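Local coordinates for tail spike protein (Acinetobacter phage vB_AbaP_AS12, PDB 6EU4) that probably recognises and degrades the capsular polysaccharide of Acinetobacter baumannii, serving the phage as a trimeric receptor-binding tailspike, at residues S128-Y133 and N155-G160; F149-N154 and D172-M177; E244-S249 and I274-T279; I355-K360 and F390-S395; V425-I430 and T439-Y444. One frame throughout, in Å; residues are numbered along the deposited sequence. Where two conformers were deposited one is given.

Interaction 1: S128-Y133 and N155-G160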
# COMPACT_ATOMS: atom_id res chain seq x y z
N SER A 128 29.67 -4.57 -30.34
CA SER A 128 30.12 -5.96 -30.45
C SER A 128 30.56 -6.54 -29.11
O SER A 128 30.82 -7.75 -29.04
CB SER A 128 31.27 -6.06 -31.44
OG SER A 128 32.45 -5.53 -30.86
N VAL A 129 30.68 -5.72 -28.08
CA VAL A 129 31.01 -6.17 -26.73
C VAL A 129 30.07 -5.48 -25.76
O VAL A 129 29.40 -4.49 -26.12
CB VAL A 129 32.49 -5.89 -26.38
CG1 VAL A 129 33.43 -6.75 -27.26
CG2 VAL A 129 32.82 -4.42 -26.55
N PRO A 130 29.99 -5.96 -24.52
CA PRO A 130 29.23 -5.21 -23.51
C PRO A 130 29.90 -3.87 -23.26
O PRO A 130 31.11 -3.70 -23.47
CB PRO A 130 29.30 -6.11 -22.27
CG PRO A 130 29.80 -7.45 -22.77
CD PRO A 130 30.66 -7.12 -23.93
N VAL A 131 29.12 -2.91 -22.76
CA VAL A 131 29.64 -1.64 -22.27
C VAL A 131 29.30 -1.55 -20.80
O VAL A 131 28.24 -2.03 -20.37
CB VAL A 131 29.09 -0.44 -23.06
CG1 VAL A 131 29.56 -0.53 -24.53
CG2 VAL A 131 27.56 -0.34 -22.99
N TYR A 132 30.21 -0.98 -20.02
CA TYR A 132 30.03 -0.93 -18.58
C TYR A 132 29.97 0.51 -18.09
O TYR A 132 30.44 1.45 -18.73
CB TYR A 132 31.16 -1.71 -17.87
CG TYR A 132 32.53 -1.07 -17.96
CD1 TYR A 132 32.92 -0.07 -17.08
CD2 TYR A 132 33.42 -1.47 -18.95
CE1 TYR A 132 34.18 0.51 -17.17
CE2 TYR A 132 34.68 -0.89 -19.04
CZ TYR A 132 35.04 0.09 -18.15
OH TYR A 132 36.27 0.68 -18.25
N TYR A 133 29.36 0.66 -16.92
CA TYR A 133 29.37 1.92 -16.21
C TYR A 133 29.74 1.63 -14.76
O TYR A 133 29.58 0.51 -14.28
CB TYR A 133 28.01 2.62 -16.31
CG TYR A 133 26.83 1.84 -15.74
CD1 TYR A 133 26.21 0.82 -16.46
CD2 TYR A 133 26.30 2.14 -14.48
CE1 TYR A 133 25.13 0.12 -15.94
CE2 TYR A 133 25.22 1.44 -13.96
CZ TYR A 133 24.64 0.43 -14.69
OH TYR A 133 23.57 -0.27 -14.18
N ASN A 155 29.87 -11.71 -27.43
CA ASN A 155 31.17 -11.45 -26.84
C ASN A 155 31.01 -10.83 -25.45
O ASN A 155 29.99 -10.21 -25.13
CB ASN A 155 32.00 -10.52 -27.71
CG ASN A 155 32.38 -11.14 -29.03
OD1 ASN A 155 32.30 -12.35 -29.20
ND2 ASN A 155 32.78 -10.30 -29.97
N THR A 156 32.05 -11.00 -24.64
CA THR A 156 32.07 -10.51 -23.27
C THR A 156 33.11 -9.40 -23.10
O THR A 156 33.92 -9.11 -23.99
CB THR A 156 32.39 -11.64 -22.28
OG1 THR A 156 33.78 -12.01 -22.40
CG2 THR A 156 31.53 -12.87 -22.53
N LEU A 157 33.10 -8.79 -21.92
CA LEU A 157 34.24 -7.99 -21.50
C LEU A 157 35.45 -8.89 -21.29
O LEU A 157 35.34 -10.12 -21.22
CB LEU A 157 33.92 -7.23 -20.21
CG LEU A 157 32.79 -6.19 -20.28
CD1 LEU A 157 32.40 -5.71 -18.88
CD2 LEU A 157 33.25 -5.02 -21.14
N SER A 158 36.62 -8.27 -21.19
CA SER A 158 37.88 -8.97 -21.01
C SER A 158 38.64 -8.39 -19.82
O SER A 158 39.83 -8.07 -19.91
CB SER A 158 38.74 -8.88 -22.27
OG SER A 158 38.04 -9.36 -23.40
N LEU A 159 37.97 -8.25 -18.68
CA LEU A 159 38.56 -7.60 -17.52
C LEU A 159 39.08 -8.57 -16.47
O LEU A 159 39.88 -8.17 -15.62
CB LEU A 159 37.55 -6.65 -16.86
CG LEU A 159 37.02 -5.58 -17.82
CD1 LEU A 159 35.86 -4.79 -17.17
CD2 LEU A 159 38.15 -4.64 -18.24
N GLY A 160 38.63 -9.82 -16.50
CA GLY A 160 39.21 -10.84 -15.64
C GLY A 160 38.69 -10.79 -14.21
O GLY A 160 37.74 -10.08 -13.89
O HOH W 1 34.15 -7.64 -30.67

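Interaction 2: F149-N154 and D172-M177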
# COMPACT_ATOMS: atom_id res chain seq x y z
N PHE A 149 21.15 0.70 -27.17
CA PHE A 149 22.29 -0.11 -27.59
C PHE A 149 21.77 -1.42 -28.15
O PHE A 149 20.95 -2.09 -27.51
CB PHE A 149 23.24 -0.40 -26.43
CG PHE A 149 23.79 0.83 -25.76
CD1 PHE A 149 24.18 1.93 -26.50
CD2 PHE A 149 23.93 0.87 -24.39
CE1 PHE A 149 24.69 3.08 -25.88
CE2 PHE A 149 24.43 2.03 -23.76
CZ PHE A 149 24.81 3.13 -24.52
N ILE A 150 22.29 -1.80 -29.32
CA ILE A 150 21.98 -3.07 -29.97
C ILE A 150 23.26 -3.89 -30.00
O ILE A 150 24.22 -3.53 -30.68
CB ILE A 150 21.44 -2.85 -31.39
CG1 ILE A 150 20.31 -1.80 -31.37
CG2 ILE A 150 20.96 -4.17 -31.97
CD1 ILE A 150 19.10 -2.21 -30.59
N LYS A 151 23.27 -5.00 -29.27
CA LYS A 151 24.44 -5.86 -29.22
C LYS A 151 24.35 -6.93 -30.30
O LYS A 151 23.32 -7.61 -30.41
CB LYS A 151 24.56 -6.50 -27.84
CG LYS A 151 25.78 -7.37 -27.74
CD LYS A 151 26.43 -7.26 -26.41
CE LYS A 151 27.74 -8.02 -26.37
NZ LYS A 151 27.52 -9.41 -26.03
N THR A 152 25.43 -7.10 -31.06
CA THR A 152 25.41 -7.91 -32.28
C THR A 152 26.15 -9.24 -32.14
O THR A 152 26.24 -9.99 -33.12
CB THR A 152 26.05 -7.14 -33.43
OG1 THR A 152 27.44 -6.92 -33.15
CG2 THR A 152 25.36 -5.79 -33.63
N THR A 153 26.71 -9.52 -30.98
CA THR A 153 27.49 -10.73 -30.74
C THR A 153 27.17 -11.25 -29.35
O THR A 153 26.47 -10.60 -28.56
CB THR A 153 29.00 -10.47 -30.77
OG1 THR A 153 29.35 -9.77 -29.56
CG2 THR A 153 29.42 -9.64 -31.99
N ASN A 154 27.76 -12.40 -29.03
CA ASN A 154 27.75 -12.92 -27.67
C ASN A 154 29.08 -12.66 -26.95
O ASN A 154 29.36 -13.32 -25.94
CB ASN A 154 27.44 -14.42 -27.69
CG ASN A 154 26.10 -14.73 -28.34
OD1 ASN A 154 26.05 -15.36 -29.41
ND2 ASN A 154 25.02 -14.25 -27.73
N ASP A 172 32.94 -10.86 -16.86
CA ASP A 172 33.12 -11.21 -18.27
C ASP A 172 32.01 -12.17 -18.72
O ASP A 172 32.25 -13.33 -19.08
CB ASP A 172 34.50 -11.81 -18.50
CG ASP A 172 35.65 -10.82 -18.20
OD1 ASP A 172 35.39 -9.62 -17.98
OD2 ASP A 172 36.83 -11.26 -18.21
N VAL A 173 30.79 -11.66 -18.68
CA VAL A 173 29.59 -12.39 -19.08
C VAL A 173 29.06 -11.81 -20.38
O VAL A 173 29.40 -10.69 -20.78
CB VAL A 173 28.49 -12.33 -17.99
CG1 VAL A 173 29.02 -12.86 -16.67
CG2 VAL A 173 27.99 -10.93 -17.79
N ASP A 174 28.21 -12.59 -21.04
CA ASP A 174 27.52 -12.12 -22.25
C ASP A 174 26.33 -11.28 -21.81
O ASP A 174 25.28 -11.81 -21.43
CB ASP A 174 27.07 -13.29 -23.11
CG ASP A 174 26.33 -12.83 -24.37
OD1 ASP A 174 26.43 -11.63 -24.70
OD2 ASP A 174 25.67 -13.67 -25.01
N ALA A 175 26.51 -9.96 -21.86
CA ALA A 175 25.51 -8.98 -21.46
C ALA A 175 25.62 -7.78 -22.39
O ALA A 175 26.61 -7.64 -23.12
CB ALA A 175 25.71 -8.53 -20.02
N ILE A 176 24.59 -6.94 -22.41
CA ILE A 176 24.63 -5.72 -23.21
C ILE A 176 25.28 -4.59 -22.44
O ILE A 176 26.17 -3.90 -22.96
CB ILE A 176 23.21 -5.32 -23.68
CG1 ILE A 176 22.55 -6.49 -24.40
CG2 ILE A 176 23.29 -4.10 -24.59
CD1 ILE A 176 21.10 -6.25 -24.74
N MSE A 177 24.85 -4.41 -21.20
CA MSE A 177 25.39 -3.40 -20.31
C MSE A 177 25.71 -4.05 -18.95
O MSE A 177 24.99 -4.94 -18.50
CB MSE A 177 24.39 -2.23 -20.16
CG MSE A 177 24.95 -0.98 -19.62
SE MSE A 177 23.57 0.43 -19.80
CE MSE A 177 24.80 1.88 -19.83

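Interaction 3: E244-S249 and I274-T279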
# COMPACT_ATOMS: atom_id res chain seq x y z
N GLU A 244 11.48 2.62 -12.27
CA GLU A 244 10.21 3.18 -12.72
C GLU A 244 10.10 2.96 -14.22
O GLU A 244 11.00 3.36 -14.97
CB GLU A 244 10.11 4.68 -12.41
CG GLU A 244 8.76 5.28 -12.83
CD GLU A 244 8.61 6.77 -12.53
OE1 GLU A 244 9.57 7.43 -12.07
OE2 GLU A 244 7.49 7.30 -12.73
N ARG A 245 9.02 2.32 -14.65
CA ARG A 245 8.78 2.05 -16.07
C ARG A 245 9.95 1.31 -16.71
O ARG A 245 10.36 1.61 -17.85
CB ARG A 245 8.47 3.36 -16.81
CG ARG A 245 7.02 3.81 -16.53
CD ARG A 245 6.04 3.32 -17.57
NE ARG A 245 6.10 1.87 -17.71
CZ ARG A 245 6.67 1.23 -18.72
NH1 ARG A 245 6.68 -0.11 -18.70
NH2 ARG A 245 7.20 1.88 -19.74
N VAL A 246 10.44 0.30 -16.01
CA VAL A 246 11.46 -0.61 -16.53
C VAL A 246 10.75 -1.86 -17.01
O VAL A 246 9.95 -2.47 -16.28
CB VAL A 246 12.52 -0.92 -15.47
CG1 VAL A 246 13.50 -1.96 -15.98
CG2 VAL A 246 13.25 0.35 -15.10
N GLN A 247 11.04 -2.25 -18.25
CA GLN A 247 10.45 -3.43 -18.85
C GLN A 247 11.57 -4.41 -19.14
O GLN A 247 12.58 -4.03 -19.75
CB GLN A 247 9.72 -3.09 -20.15
CG GLN A 247 9.24 -4.32 -20.91
CD GLN A 247 8.46 -4.00 -22.17
OE1 GLN A 247 8.18 -2.85 -22.49
NE2 GLN A 247 8.13 -5.05 -22.93
N ALA A 248 11.40 -5.64 -18.70
CA ALA A 248 12.36 -6.70 -18.99
C ALA A 248 11.64 -7.80 -19.76
O ALA A 248 10.85 -8.57 -19.19
CB ALA A 248 12.99 -7.23 -17.71
N SER A 249 11.91 -7.85 -21.06
CA SER A 249 11.37 -8.87 -21.94
C SER A 249 12.49 -9.88 -22.20
O SER A 249 13.54 -9.53 -22.73
CB SER A 249 10.86 -8.25 -23.24
OG SER A 249 9.87 -7.27 -22.98
N ILE A 274 7.92 0.63 -9.81
CA ILE A 274 6.70 1.37 -10.11
C ILE A 274 6.45 1.26 -11.60
O ILE A 274 7.28 1.73 -12.40
CB ILE A 274 6.81 2.84 -9.67
CG1 ILE A 274 7.02 2.88 -8.15
CG2 ILE A 274 5.55 3.61 -10.05
CD1 ILE A 274 7.25 4.26 -7.59
N GLY A 275 5.33 0.67 -11.98
CA GLY A 275 5.01 0.58 -13.41
C GLY A 275 6.03 -0.18 -14.22
O GLY A 275 6.27 0.15 -15.39
N CYS A 276 6.63 -1.21 -13.63
CA CYS A 276 7.55 -2.07 -14.35
C CYS A 276 6.80 -3.24 -14.95
O CYS A 276 5.66 -3.55 -14.57
CB CYS A 276 8.67 -2.57 -13.43
SG CYS A 276 9.72 -1.17 -12.81
N TRP A 277 7.44 -3.89 -15.91
CA TRP A 277 6.74 -4.87 -16.75
C TRP A 277 7.68 -6.02 -17.07
O TRP A 277 8.71 -5.81 -17.71
CB TRP A 277 6.27 -4.20 -18.03
CG TRP A 277 5.21 -4.95 -18.82
CD1 TRP A 277 4.40 -5.94 -18.38
CD2 TRP A 277 4.85 -4.70 -20.17
NE1 TRP A 277 3.53 -6.33 -19.39
CE2 TRP A 277 3.81 -5.59 -20.50
CE3 TRP A 277 5.31 -3.82 -21.14
CZ2 TRP A 277 3.23 -5.62 -21.77
CZ3 TRP A 277 4.74 -3.85 -22.40
CH2 TRP A 277 3.71 -4.75 -22.70
N ALA A 278 7.30 -7.23 -16.66
CA ALA A 278 8.01 -8.45 -17.04
C ALA A 278 7.23 -9.10 -18.18
O ALA A 278 6.02 -9.29 -18.06
CB ALA A 278 8.11 -9.42 -15.87
N THR A 279 7.88 -9.39 -19.30
CA THR A 279 7.19 -10.08 -20.38
C THR A 279 8.02 -11.24 -20.92
O THR A 279 9.25 -11.23 -20.88
CB THR A 279 6.80 -9.14 -21.57
OG1 THR A 279 7.96 -8.74 -22.28
CG2 THR A 279 6.06 -7.86 -21.09

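Interaction 4: I355-K360 and F390-S395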
# COMPACT_ATOMS: atom_id res chain seq x y z
N ILE A 355 -5.10 -17.01 -16.54
CA ILE A 355 -4.15 -17.88 -15.86
C ILE A 355 -4.64 -19.32 -16.03
O ILE A 355 -5.67 -19.72 -15.47
CB ILE A 355 -4.00 -17.52 -14.37
CG1 ILE A 355 -3.52 -16.06 -14.22
CG2 ILE A 355 -3.03 -18.52 -13.69
CD1 ILE A 355 -3.84 -15.50 -12.84
N TYR A 356 -3.90 -20.10 -16.81
CA TYR A 356 -4.30 -21.45 -17.20
C TYR A 356 -3.65 -22.44 -16.25
O TYR A 356 -2.54 -22.91 -16.48
CB TYR A 356 -3.95 -21.68 -18.65
CG TYR A 356 -4.66 -20.66 -19.46
CD1 TYR A 356 -6.03 -20.75 -19.67
CD2 TYR A 356 -3.99 -19.55 -19.93
CE1 TYR A 356 -6.72 -19.76 -20.40
CE2 TYR A 356 -4.67 -18.57 -20.67
CZ TYR A 356 -6.02 -18.68 -20.89
OH TYR A 356 -6.67 -17.69 -21.61
N ASN A 357 -4.35 -22.75 -15.15
CA ASN A 357 -3.80 -23.54 -14.06
C ASN A 357 -4.06 -25.03 -14.32
O ASN A 357 -4.86 -25.70 -13.65
CB ASN A 357 -4.40 -23.10 -12.72
CG ASN A 357 -5.93 -23.17 -12.68
OD1 ASN A 357 -6.63 -22.78 -13.62
ND2 ASN A 357 -6.46 -23.69 -11.60
N LYS A 358 -3.34 -25.54 -15.32
CA LYS A 358 -3.51 -26.92 -15.77
C LYS A 358 -2.22 -27.72 -15.77
O LYS A 358 -2.16 -28.79 -16.40
CB LYS A 358 -4.12 -26.95 -17.18
CG LYS A 358 -3.29 -26.24 -18.23
CD LYS A 358 -3.92 -26.37 -19.64
CE LYS A 358 -3.04 -25.73 -20.69
NZ LYS A 358 -3.66 -25.78 -22.05
N TYR A 359 -1.18 -27.26 -15.08
CA TYR A 359 0.14 -27.85 -15.18
C TYR A 359 0.54 -28.56 -13.89
O TYR A 359 0.23 -28.10 -12.79
CB TYR A 359 1.17 -26.79 -15.56
CG TYR A 359 0.84 -26.16 -16.89
CD1 TYR A 359 1.10 -26.86 -18.07
CD2 TYR A 359 0.27 -24.90 -16.97
CE1 TYR A 359 0.81 -26.33 -19.28
CE2 TYR A 359 -0.04 -24.35 -18.21
CZ TYR A 359 0.24 -25.09 -19.35
OH TYR A 359 -0.03 -24.60 -20.61
N LYS A 360 1.27 -29.66 -14.05
CA LYS A 360 1.68 -30.50 -12.94
C LYS A 360 3.13 -30.92 -13.11
O LYS A 360 3.58 -31.15 -14.25
CB LYS A 360 0.81 -31.76 -12.83
CG LYS A 360 -0.65 -31.45 -12.58
CD LYS A 360 -1.53 -32.69 -12.55
CE LYS A 360 -2.95 -32.28 -12.27
NZ LYS A 360 -3.88 -33.46 -12.27
N PHE A 390 -7.84 -17.53 -12.28
CA PHE A 390 -7.47 -18.93 -12.44
C PHE A 390 -8.58 -19.62 -13.21
O PHE A 390 -9.74 -19.64 -12.77
CB PHE A 390 -7.27 -19.58 -11.07
CG PHE A 390 -6.25 -18.89 -10.19
CD1 PHE A 390 -5.02 -18.50 -10.71
CD2 PHE A 390 -6.52 -18.64 -8.87
CE1 PHE A 390 -4.08 -17.86 -9.90
CE2 PHE A 390 -5.61 -18.01 -8.06
CZ PHE A 390 -4.39 -17.60 -8.56
N ALA A 391 -8.26 -20.18 -14.39
CA ALA A 391 -9.31 -20.57 -15.32
C ALA A 391 -10.08 -21.79 -14.86
O ALA A 391 -11.26 -21.94 -15.23
CB ALA A 391 -8.72 -20.83 -16.71
N TYR A 392 -9.45 -22.70 -14.11
CA TYR A 392 -9.96 -24.06 -13.97
C TYR A 392 -10.17 -24.50 -12.53
O TYR A 392 -9.30 -24.35 -11.66
CB TYR A 392 -9.02 -25.07 -14.64
CG TYR A 392 -8.68 -24.73 -16.07
CD1 TYR A 392 -9.68 -24.44 -17.00
CD2 TYR A 392 -7.37 -24.64 -16.48
CE1 TYR A 392 -9.36 -24.11 -18.29
CE2 TYR A 392 -7.05 -24.31 -17.76
CZ TYR A 392 -8.04 -24.04 -18.66
OH TYR A 392 -7.68 -23.72 -19.94
N ASN A 393 -11.31 -25.15 -12.31
CA ASN A 393 -11.51 -26.04 -11.17
C ASN A 393 -11.92 -27.40 -11.73
O ASN A 393 -11.89 -27.62 -12.95
CB ASN A 393 -12.49 -25.45 -10.15
CG ASN A 393 -13.91 -25.38 -10.65
OD1 ASN A 393 -14.30 -26.06 -11.61
ND2 ASN A 393 -14.73 -24.57 -9.97
N SER A 394 -12.23 -28.35 -10.83
CA SER A 394 -12.29 -29.74 -11.29
C SER A 394 -13.49 -30.01 -12.19
O SER A 394 -13.47 -31.03 -12.90
CB SER A 394 -12.32 -30.72 -10.11
OG SER A 394 -13.52 -30.59 -9.36
N SER A 395 -14.50 -29.15 -12.21
CA SER A 395 -15.64 -29.32 -13.09
C SER A 395 -15.44 -28.68 -14.46
O SER A 395 -16.35 -28.77 -15.30
CB SER A 395 -16.92 -28.76 -12.43
OG SER A 395 -16.91 -27.34 -12.30
O HOH W 2 -5.67 -23.90 -21.72

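Interaction 5: V425-I430 and T439-Y444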
# COMPACT_ATOMS: atom_id res chain seq x y z
N VAL A 425 -13.40 -18.78 -11.19
CA VAL A 425 -14.30 -19.90 -10.95
C VAL A 425 -14.21 -20.28 -9.48
O VAL A 425 -13.22 -19.98 -8.80
CB VAL A 425 -13.97 -21.11 -11.86
CG1 VAL A 425 -14.07 -20.70 -13.31
CG2 VAL A 425 -12.58 -21.68 -11.60
N PRO A 426 -15.23 -20.95 -8.97
CA PRO A 426 -15.32 -21.18 -7.52
C PRO A 426 -14.22 -22.07 -6.96
O PRO A 426 -13.83 -23.07 -7.55
CB PRO A 426 -16.69 -21.87 -7.37
CG PRO A 426 -17.46 -21.53 -8.58
CD PRO A 426 -16.48 -21.32 -9.68
N LEU A 427 -13.78 -21.71 -5.75
CA LEU A 427 -12.97 -22.60 -4.94
C LEU A 427 -13.78 -23.81 -4.51
O LEU A 427 -15.01 -23.76 -4.46
CB LEU A 427 -12.44 -21.86 -3.72
CG LEU A 427 -11.67 -20.57 -3.96
CD1 LEU A 427 -11.05 -20.12 -2.65
CD2 LEU A 427 -10.55 -20.74 -5.00
N GLU A 428 -13.10 -24.92 -4.24
CA GLU A 428 -13.79 -26.18 -4.03
C GLU A 428 -13.77 -26.68 -2.59
O GLU A 428 -14.77 -27.26 -2.15
CB GLU A 428 -13.20 -27.24 -4.94
CG GLU A 428 -13.39 -26.89 -6.40
CD GLU A 428 -13.03 -28.02 -7.32
OE1 GLU A 428 -13.76 -29.05 -7.33
OE2 GLU A 428 -12.01 -27.89 -8.02
N GLU A 429 -12.67 -26.53 -1.86
CA GLU A 429 -12.59 -27.10 -0.52
C GLU A 429 -11.35 -26.56 0.16
O GLU A 429 -10.48 -25.94 -0.46
CB GLU A 429 -12.56 -28.64 -0.56
CG GLU A 429 -11.33 -29.21 -1.25
CD GLU A 429 -11.36 -30.74 -1.37
OE1 GLU A 429 -12.40 -31.36 -1.06
OE2 GLU A 429 -10.33 -31.32 -1.79
N ILE A 430 -11.28 -26.80 1.47
CA ILE A 430 -10.12 -26.42 2.27
C ILE A 430 -9.95 -27.47 3.35
O ILE A 430 -10.93 -27.93 3.94
CB ILE A 430 -10.28 -25.00 2.85
CG1 ILE A 430 -9.15 -24.68 3.84
CG2 ILE A 430 -11.63 -24.79 3.51
CD1 ILE A 430 -9.00 -23.18 4.07
N THR A 439 -6.15 -32.27 -6.98
CA THR A 439 -7.08 -32.42 -8.09
C THR A 439 -8.30 -31.53 -7.98
O THR A 439 -9.25 -31.68 -8.76
CB THR A 439 -7.52 -33.89 -8.21
OG1 THR A 439 -8.20 -34.27 -7.00
CG2 THR A 439 -6.32 -34.81 -8.41
N LYS A 440 -8.32 -30.61 -7.02
CA LYS A 440 -9.37 -29.62 -6.90
C LYS A 440 -8.76 -28.27 -6.57
O LYS A 440 -7.68 -28.18 -5.99
CB LYS A 440 -10.39 -30.01 -5.82
CG LYS A 440 -11.14 -31.30 -6.12
CD LYS A 440 -12.18 -31.57 -5.05
CE LYS A 440 -13.13 -32.69 -5.45
NZ LYS A 440 -12.40 -33.92 -5.74
N LEU A 441 -9.49 -27.20 -6.92
CA LEU A 441 -9.04 -25.83 -6.66
C LEU A 441 -9.34 -25.52 -5.20
O LEU A 441 -10.28 -24.80 -4.86
CB LEU A 441 -9.73 -24.87 -7.62
CG LEU A 441 -9.25 -23.42 -7.58
CD1 LEU A 441 -7.80 -23.31 -8.08
CD2 LEU A 441 -10.18 -22.53 -8.42
N GLY A 442 -8.51 -26.09 -4.33
CA GLY A 442 -8.69 -25.98 -2.89
C GLY A 442 -7.47 -25.42 -2.18
O GLY A 442 -6.42 -25.18 -2.78
N VAL A 443 -7.65 -25.22 -0.88
CA VAL A 443 -6.59 -24.78 0.02
C VAL A 443 -6.19 -25.97 0.88
O VAL A 443 -6.99 -26.45 1.69
CB VAL A 443 -7.05 -23.61 0.89
CG1 VAL A 443 -5.92 -23.22 1.85
CG2 VAL A 443 -7.44 -22.43 0.01
N TYR A 444 -4.96 -26.43 0.73
CA TYR A 444 -4.47 -27.61 1.42
C TYR A 444 -3.31 -27.22 2.31
O TYR A 444 -2.38 -26.55 1.85
CB TYR A 444 -4.02 -28.66 0.40
CG TYR A 444 -5.18 -29.01 -0.51
CD1 TYR A 444 -6.24 -29.78 -0.02
CD2 TYR A 444 -5.25 -28.53 -1.80
CE1 TYR A 444 -7.33 -30.10 -0.83
CE2 TYR A 444 -6.33 -28.84 -2.61
CZ TYR A 444 -7.37 -29.61 -2.12
OH TYR A 444 -8.44 -29.90 -2.94

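Interaction 1: S128-Y133 and N155-G160
Pro-130 is the apolar centre of this surface contact, where the loop following strand 148-151 packs on the approach to strand 131-133 of the beta-helix. Its CB rests on Leu-157 CG at 4.0 Å. CG lies over the Asn-155 to Leu-157 backbone, nearest Asn-155 O at 3.6 Å. CD, where the ring closes on the backbone N, is 3.4 Å from Thr-156 C. In return Leu-157, with CG anti to its carbonyl carbon (chi1 -63°), sends CD2 to Pro-130 O and on to the ring edge of Tyr-132, 4.2 Å from CD2 of the tyrosine. Leu-157 and Tyr-132 cross at about a right angle. At the other end, Asn-155 ND2 gives Ser-128 O a weak, bent hydrogen bond (3.3 Å, 126°), while a water donates to Ser-128 OG and weakly accepts from the same ND2. Ser-128 OG is also bonded to Asp-104. Between 128-133 and 155-160 the contact is mainly van der Waals packing of Pro-130 and Leu-157, with the Asn-155 amide as a minor polar tie.

Interaction 2: F149-N154 and D172-M177
The backbones of 149-154 and 174-177 run in nearly opposite directions, 165° apart, and the second segment turns a corner at 176-177. Buried Lys-151 bridges the gap: its CG is anti to the backbone N (chi1 -179°), CD passes 3.3 Å from Ala-175 O, and bends at chi2 and chi4 (-86°) deliver NZ into a salt bridge with Asp-174 OD1 at 2.8 Å. NZ also donates to Thr-153 O, from above its carbonyl plane, and to Asn-155 O, so several oxygens grip the ammonium. The other carboxylate oxygen, OD2, takes Asn-154 ND2 on its syn lone pair at 2.9 Å, the two planar groups standing almost perpendicular; ND2 has a second partner in Thr-206 O, and Asp-174 OD1 in Tyr-200 OH. Phe-149 CB packs on Ile-176 CG2 at 4.1 Å, while the selenomethionine methyl CE of Met-177 meets the Phe-149 ring at its edge. A buried Lys-Asp pair beside apolar packing, where the chain turns between faces, fits a corner of the parallel beta-helix common among phage tailspikes.

Interaction 3: E244-S249 and I274-T279
Two successive parallel strands of the beta-helix, with axes 4.8 Å apart and only 7° from parallel over 247-249 and 277-279, stack in register here. The ladder is interrupted at the same level on both: Arg-245 and Gly-275 each adopt positive phi, between the bridges Glu-244/Ile-274 and Gln-247/Trp-277. Arg-245 N bonds to Ile-274 O at 2.9 Å before the kink, Trp-277 N to Val-246 O and Ala-248 N to Trp-277 O after it. At the kink Arg-245, bent at chi2 and chi3, donates NE to Gly-275 O at 2.9 Å and, weakly, NH1. Cys-276 SG accepts from Val-246 N at 3.6 Å. Gln-247 and Trp-277 extend side by side, the amide tilted 48° to the indole with Gln-247 CD 3.3 Å from Trp-277 CE3, while Thr-279 CG2 sits over the centre of one indole face. Beyond them Gln-247 NE2 donates to Ser-249 OG (2.8 Å), which donates to Thr-279 OG1 at a short 2.5 Å. Trp-277 NE1 is held by Asp-302. Glu-244 forms salt bridges to Lys-222 of its own chain and of the second subunit, OE2 also hydrogen-bonding to Thr-242 of the second subunit, and Ile-274 packs on Ile-274 of the third. The kink is thus bridged by one side-chain donor, Arg-245, and one acceptor, Cys-276 SG, while Glu-244, probably ionised between two lysines, ties the ladder to the trimer interface.

Interaction 4: I355-K360 and F390-S395
The amide of Asn-357 clasps the backbone of Tyr-392 from both ends: OD1 accepts from Tyr-392 N on a lone pair at 2.9 Å, and ND2 donates to Tyr-392 O, also at 2.9 Å and fairly straight (164°). Its CG stands in the crowded position between backbone N and carbonyl carbon (chi1 57°), and Ser-404 OG gives ND2 a second partner. Beside this clasp Ala-391 N bonds to Ile-355 O at 2.8 Å, nearly along the C=O axis. The Tyr-392 ring carries Ala-391 CB over one face, and its hydroxyl reaches the Tyr-356 ring edge, 3.4 Å from CD1. The Lys-358 chain runs alongside the Tyr-392 ring, CB against CE2, and a water links its NZ, salt-bridged to Asp-307, to Tyr-392 OH. On the inner side Ile-355 CG2 abuts the Phe-390 ring edge, 3.6 Å from CD1. The two loops leave adjacent parallel strands of the beta-helix, 351-355 and 387-390, with Met-372 of strand 371-376 against Ile-355, Asn-357 and Phe-390, and His-333 of strand 321-334 stacked on Tyr-356.

Interaction 5: V425-I430 and T439-Y444
The Tyr-444 ring is met in its plane, at the edge, by Glu-429 OE2 and by Lys-440 O, while the ring of Phe-438 stacks with it. Tyr-444 OH donates to the anti lone pair of Glu-429 OE2 at 2.6 Å, with carboxylate and ring nearly perpendicular. The carboxylate of Glu-428 works differently: Leu-441 N reaches OE2 at 2.8 Å from above the plane, in an almost straight bond (169°), and Ser-394 OG holds OE1. The stem of Lys-440 crosses both glutamates, its CD 3.7 Å from Glu-428 OE1 and 3.8 Å from Glu-429 OE2, but its NZ makes no salt bridge with either. The backbones join through Glu-428 N to Leu-441 O and Val-443 N to Glu-429 O, the latter at 3.0 Å. Leu-441, at the centre of an inverse gamma turn, turns CD2 to Leu-427 CD2 at 3.9 Å and also touches Val-425 CG2. Side by side, Ile-430 and Val-443 form a parallel bridge between strands 430-432 and 443-445 of the beta-helix. Glu-429 N is buried without a partner. Both carboxylates are thus engaged through hydrogen bonds to neutral donors, and the nearby ammonium of Lys-440 would probably help keep them ionised.

In the fold
The five contacts are spread along one elongated beta-helix. Interactions 1 and 2 share one corner, their centres about 7 Å apart: Thr-153 OG1 meets Ser-128 O at 2.6 Å, Asp-172 OD2 meets Gly-160 N at 2.9 Å, and their segments alternate along the chain. Interaction 3 follows, about 20 Å from interaction 2 between centres, and alone among the five is reached by other subunits. Interactions 4 and 5 lie further on, about 27 and 32 Å from it between centres. They touch each other, among other places, through Asn-393 ND2 and Pro-426 O (3.0 Å). Interactions 1 and 5, about 51 Å apart by centres, occupy opposite sides of the chain's centre.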